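Local atomic coordinates of aminomethyltransferase (Bartonella henselae, PDB entry 3GIR), a protein that is a two-domain member of the aminomethyltransferase family, with a folate-binding domain and a smaller C-terminal barrel domain. Residues A[128-133]-A[150-155]. Residues are numbered along the deposited sequence; the frame is centred on the assembly and turned at random.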
ATOM      1  N   ASP A 128       4.782  -0.122  10.224  1.00 18.25           N
ATOM      2  CA  ASP A 128       4.625   0.190   8.794  1.00 17.64           C
ATOM      3  C   ASP A 128       4.465  -1.093   8.046  1.00 18.19           C
ATOM      4  O   ASP A 128       5.013  -2.126   8.429  1.00 18.11           O
ATOM      5  CB  ASP A 128       5.802   0.987   8.211  1.00 18.14           C
ATOM      6  CG  ASP A 128       5.397   1.843   6.974  1.00 21.03           C
ATOM      7  OD1 ASP A 128       4.167   1.905   6.722  1.00 23.93           O
ATOM      8  OD2 ASP A 128       6.326   2.278   6.228  1.00 20.79           O
ATOM      9  N   ASP A 129       3.721  -1.037   6.956  1.00 18.28           N
ATOM     10  CA  ASP A 129       3.743  -2.165   6.014  1.00 19.65           C
ATOM     11  C   ASP A 129       4.694  -1.823   4.882  1.00 19.40           C
ATOM     12  O   ASP A 129       4.951  -0.627   4.623  1.00 20.36           O
ATOM     13  CB  ASP A 129       2.363  -2.642   5.564  1.00 19.26           C
ATOM     14  CG  ASP A 129       1.523  -1.662   4.898  1.00 23.38           C
ATOM     15  OD1 ASP A 129       1.748  -0.416   4.904  1.00 25.60           O
ATOM     16  OD2 ASP A 129       0.482  -2.198   4.335  1.00 26.48           O
ATOM     17  N   LEU A 130       5.304  -2.870   4.310  1.00 19.18           N
ATOM     18  CA  LEU A 130       6.481  -2.645   3.445  1.00 21.48           C
ATOM     19  C   LEU A 130       6.435  -3.675   2.345  1.00 21.40           C
ATOM     20  O   LEU A 130       5.865  -4.713   2.543  1.00 21.81           O
ATOM     21  CB  LEU A 130       7.768  -2.877   4.315  1.00 24.52           C
ATOM     22  CG  LEU A 130       8.094  -2.066   5.552  1.00 26.89           C
ATOM     23  CD1 LEU A 130       9.227  -2.601   6.471  1.00 30.06           C
ATOM     24  CD2 LEU A 130       8.456  -0.624   5.152  1.00 28.25           C
ATOM     25  N   ILE A 131       7.132  -3.446   1.227  1.00 18.25           N
ATOM     26  CA  ILE A 131       7.424  -4.463   0.262  1.00 17.85           C
ATOM     27  C   ILE A 131       8.934  -4.625   0.226  1.00 17.15           C
ATOM     28  O   ILE A 131       9.708  -3.638   0.075  1.00 17.29           O
ATOM     29  CB  ILE A 131       6.946  -4.152  -1.174  1.00 18.57           C
ATOM     30  CG1 ILE A 131       5.488  -3.697  -1.172  1.00 23.64           C
ATOM     31  CG2 ILE A 131       7.272  -5.300  -2.105  1.00 19.89           C
ATOM     32  CD1 ILE A 131       4.564  -4.793  -0.732  1.00 26.55           C
ATOM     33  N   LEU A 132       9.353  -5.894   0.397  1.00 17.11           N
ATOM     34  CA  LEU A 132      10.769  -6.308   0.382  1.00 17.13           C
ATOM     35  C   LEU A 132      11.045  -7.068  -0.922  1.00 17.57           C
ATOM     36  O   LEU A 132      10.310  -8.009  -1.237  1.00 18.29           O
ATOM     37  CB  LEU A 132      11.025  -7.227   1.565  1.00 18.06           C
ATOM     38  CG  LEU A 132      12.428  -7.891   1.638  1.00 18.93           C
ATOM     39  CD1 LEU A 132      13.546  -6.908   1.880  1.00 21.50           C
ATOM     40  CD2 LEU A 132      12.471  -8.962   2.680  1.00 19.70           C
ATOM     41  N   THR A 133      12.085  -6.673  -1.654  1.00 16.36           N
ATOM     42  CA  THR A 133      12.495  -7.342  -2.917  1.00 17.17           C
ATOM     43  C   THR A 133      13.931  -7.700  -2.834  1.00 18.40           C
ATOM     44  O   THR A 133      14.726  -6.902  -2.358  1.00 18.88           O
ATOM     45  CB  THR A 133      12.294  -6.379  -4.114  1.00 17.36           C
ATOM     46  OG1 THR A 133      10.911  -5.996  -4.144  1.00 18.91           O
ATOM     47  CG2 THR A 133      12.608  -7.097  -5.442  1.00 18.92           C
ATOM     48  N   GLN A 150      10.904   8.137   7.682  1.00 21.78           N
ATOM     49  CA  GLN A 150      11.961   8.531   8.621  1.00 22.69           C
ATOM     50  C   GLN A 150      12.021   7.611   9.821  1.00 20.50           C
ATOM     51  O   GLN A 150      13.116   7.157  10.167  1.00 20.46           O
ATOM     52  CB  GLN A 150      11.773   9.971   9.051  1.00 24.45           C
ATOM     53  CG  GLN A 150      12.894  10.564   9.861  1.00 33.49           C
ATOM     54  CD  GLN A 150      12.667  12.107  10.124  1.00 43.13           C
ATOM     55  OE1 GLN A 150      11.596  12.526  10.615  1.00 49.92           O
ATOM     56  NE2 GLN A 150      13.672  12.924   9.792  1.00 47.31           N
ATOM     57  N   ALA A 151      10.886   7.342  10.453  1.00 20.13           N
ATOM     58  CA  ALA A 151      10.813   6.371  11.592  1.00 21.06           C
ATOM     59  C   ALA A 151      11.207   4.969  11.216  1.00 20.91           C
ATOM     60  O   ALA A 151      11.902   4.314  11.991  1.00 20.89           O
ATOM     61  CB  ALA A 151       9.394   6.301  12.173  1.00 21.69           C
ATOM     62  N   ASP A 152      10.788   4.487  10.045  1.00 21.99           N
ATOM     63  CA  ASP A 152      11.162   3.142   9.578  1.00 20.38           C
ATOM     64  C   ASP A 152      12.676   3.088   9.436  1.00 20.50           C
ATOM     65  O   ASP A 152      13.283   2.132   9.885  1.00 18.87           O
ATOM     66  CB  ASP A 152      10.593   2.767   8.209  1.00 20.31           C
ATOM     67  CG  ASP A 152       9.117   2.583   8.182  1.00 22.99           C
ATOM     68  OD1 ASP A 152       8.440   2.557   9.227  1.00 21.88           O
ATOM     69  OD2 ASP A 152       8.603   2.466   7.004  1.00 22.48           O
ATOM     70  N   PHE A 153      13.291   4.063   8.773  1.00 19.81           N
ATOM     71  CA  PHE A 153      14.731   4.083   8.601  1.00 19.14           C
ATOM     72  C   PHE A 153      15.450   4.068   9.963  1.00 20.50           C
ATOM     73  O   PHE A 153      16.349   3.255  10.178  1.00 20.40           O
ATOM     74  CB  PHE A 153      15.192   5.264   7.785  1.00 19.80           C
ATOM     75  CG  PHE A 153      16.705   5.283   7.572  1.00 21.56           C
ATOM     76  CD1 PHE A 153      17.290   4.476   6.597  1.00 21.69           C
ATOM     77  CD2 PHE A 153      17.487   6.058   8.361  1.00 25.51           C
ATOM     78  CE1 PHE A 153      18.672   4.507   6.428  1.00 22.77           C
ATOM     79  CE2 PHE A 153      18.866   6.061   8.196  1.00 29.63           C
ATOM     80  CZ  PHE A 153      19.415   5.304   7.234  1.00 24.21           C
ATOM     81  N   ALA A 154      14.988   4.879  10.905  1.00 19.48           N
ATOM     82  CA  ALA A 154      15.659   4.923  12.218  1.00 20.31           C
ATOM     83  C   ALA A 154      15.570   3.573  12.941  1.00 19.56           C
ATOM     84  O   ALA A 154      16.554   3.106  13.517  1.00 19.05           O
ATOM     85  CB  ALA A 154      15.097   6.046  13.032  1.00 20.11           C
ATOM     86  N   GLU A 155      14.417   2.937  12.856  1.00 19.57           N
ATOM     87  CA  GLU A 155      14.211   1.675  13.507  1.00 18.24           C
ATOM     88  C   GLU A 155      14.980   0.538  12.828  1.00 19.78           C
ATOM     89  O   GLU A 155      15.595  -0.326  13.511  1.00 18.44           O
ATOM     90  CB  GLU A 155      12.727   1.354  13.647  1.00 19.97           C
ATOM     91  CG  GLU A 155      12.476   0.010  14.345  1.00 21.55           C
ATOM     92  CD  GLU A 155      12.933  -0.017  15.842  1.00 25.47           C
ATOM     93  OE1 GLU A 155      12.966   1.071  16.485  1.00 26.33           O
ATOM     94  OE2 GLU A 155      13.290  -1.152  16.283  1.00 21.89           O
TER
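Two aspartates, Asp128 and Asp152, bring their carboxylates together where helix 149-159 packs over the antiparallel sheet of the folate-binding domain. Asp128 lies near the start of strand 126-136, whose neighbours are strands 114-120 and 139-144; Asp152 reaches down from the helix, and both side chains set out from the backbone toward the other segment. The side chains meet at about a right angle, with the carboxylate planes turned 36° apart. Only one oxygen of each makes the close approach: OD2 of Asp128 lies 2.4 Å from OD2 of Asp152, a very short separation for two carboxylate oxygens. Asp128 OD2 also accepts a hydrogen bond from the backbone N of Asn145, in the connection between strand 139-144 and helix 149-159, so strand, connection and helix converge on this atom. The first torsion of Asp128 (chi1 -154°) swings its carboxylate to the side of the carbonyl carbon, where OD2 comes up against the helix residue. The CB methylene of Asp128 sits beside the other carboxylate oxygen, at 3.2 Å from Asp152 OD1. Ala144 touches both aspartates, and Leu119 of strand 114-120 also packs on Asp152. Leu130, two residues along the strand, runs past Asp152 in the opposite direction and adds an apolar flank, its CD2 methyl lying 3.6 Å from Asp152 OD2.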